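Local coordinates for protein sialyltransferase 0160 (Photobacterium damselae, PDB 4R84) that probably transfers sialic acid from CMP-sialic acid to a galactoside acceptor, using a GT-B glycosyltransferase fold, at residues E297-L300 against D301-N305. Sequence-based numbering, arbitrary orientation.
Sequences EDYL and DVEAN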
# COMPACT_ATOMS: atom_id res chain seq x y z
N GLU A 297 -0.79 6.84 12.50
CA GLU A 297 -0.13 8.14 12.44
C GLU A 297 -0.21 8.85 13.78
O GLU A 297 0.68 9.63 14.13
CB GLU A 297 -0.75 9.03 11.35
CG GLU A 297 0.01 10.34 11.18
CD GLU A 297 -0.72 11.37 10.32
OE1 GLU A 297 -1.89 11.13 9.96
OE2 GLU A 297 -0.13 12.43 10.02
N ASP A 298 -1.25 8.56 14.55
CA ASP A 298 -1.42 9.22 15.83
C ASP A 298 -0.35 8.83 16.85
O ASP A 298 -0.24 9.49 17.88
CB ASP A 298 -2.82 8.94 16.39
CG ASP A 298 -3.10 7.46 16.56
OD1 ASP A 298 -2.61 6.66 15.73
OD2 ASP A 298 -3.82 7.10 17.50
N TYR A 299 0.45 7.81 16.56
CA TYR A 299 1.56 7.47 17.45
C TYR A 299 2.47 8.69 17.58
O TYR A 299 3.01 8.94 18.66
CB TYR A 299 2.34 6.25 16.94
CG TYR A 299 3.39 5.78 17.91
CD1 TYR A 299 3.07 5.57 19.25
CD2 TYR A 299 4.69 5.50 17.50
CE1 TYR A 299 4.02 5.13 20.15
CE2 TYR A 299 5.64 5.05 18.39
CZ TYR A 299 5.30 4.87 19.72
OH TYR A 299 6.22 4.44 20.65
N LEU A 300 2.60 9.47 16.51
CA LEU A 300 3.44 10.66 16.54
C LEU A 300 2.84 11.76 17.43
O LEU A 300 3.53 12.71 17.80
CB LEU A 300 3.66 11.21 15.13
CG LEU A 300 4.34 10.25 14.16
CD1 LEU A 300 4.38 10.89 12.76
CD2 LEU A 300 5.72 9.87 14.64
N ASP A 301 1.54 11.64 17.72
CA ASP A 301 0.83 12.57 18.61
C ASP A 301 0.87 12.10 20.06
O ASP A 301 1.22 12.87 20.96
CB ASP A 301 -0.63 12.73 18.19
CG ASP A 301 -0.79 13.37 16.82
OD1 ASP A 301 -0.02 14.29 16.50
OD2 ASP A 301 -1.69 12.94 16.07
N VAL A 302 0.48 10.85 20.29
CA VAL A 302 0.31 10.36 21.66
C VAL A 302 1.63 10.12 22.37
O VAL A 302 1.70 10.18 23.60
CB VAL A 302 -0.53 9.05 21.72
CG1 VAL A 302 -1.92 9.29 21.16
CG2 VAL A 302 0.16 7.92 20.99
N GLU A 303 2.69 9.86 21.62
CA GLU A 303 4.01 9.69 22.22
C GLU A 303 4.77 11.01 22.21
O GLU A 303 5.27 11.44 21.17
CB GLU A 303 4.79 8.58 21.51
CG GLU A 303 6.21 8.46 21.99
CD GLU A 303 6.29 8.31 23.50
OE1 GLU A 303 5.81 7.30 24.04
OE2 GLU A 303 6.84 9.23 24.15
N ALA A 304 4.86 11.65 23.37
CA ALA A 304 5.35 13.02 23.43
C ALA A 304 6.78 13.16 22.92
O ALA A 304 7.13 14.21 22.37
CB ALA A 304 5.25 13.57 24.84
N ASN A 305 7.59 12.11 23.06
CA ASN A 305 8.97 12.19 22.60
C ASN A 305 9.10 12.00 21.08
O ASN A 305 10.21 11.93 20.57
CB ASN A 305 9.83 11.14 23.30
CG ASN A 305 10.19 11.55 24.73
OD1 ASN A 305 10.44 12.72 25.00
ND2 ASN A 305 10.21 10.59 25.64
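Glu303 brings its CB obliquely against the ring of Tyr299 one helical turn back, a CH-pi contact with CB 4.2 Å from the ring centroid and displaced from its centre. The closest ring atom is CE1, 3.8 Å from that CB. With CG anti to the backbone N (chi1 -173°), the Tyr299 side chain runs alongside that of Glu303, pointing the same way. Val302 comes to the same ring crosswise, its CG2 4.1 Å from CD1.

The backbone bonds define this short helix, 299-302. Asp298 O is held by two donors: Val302 N at 2.9 Å, nearly straight at 165°, and Asp301 N, which comes from above the carbonyl plane on a more bent path. The first is an i to i+4 alpha-helical bond, the second an i to i+3 one. Glu303 N reaches Tyr299 O at 3.1 Å, just where the chain leaves helical geometry.

Beyond that point, the bend at chi2 (53°) turns the Glu303 carboxylate forward, where OE2 accepts from Asn305 N at 3.2 Å through the anti lone pair, bridging the helix exit to the next, 3-10 segment. Asp298 and Asp301 instead pair with Arg296 and Arg310, respectively.

Within the fold, the helix follows strand 290-294, which lies between strands 225-233 and 317-319 in the large mixed sheet of this GT-B enzyme. Tyr299 packs against Leu243 and Tyr244 of helix 237-246 and Val487 of helix 483-490, while Leu300 lies on Leu309 of helix 307-313.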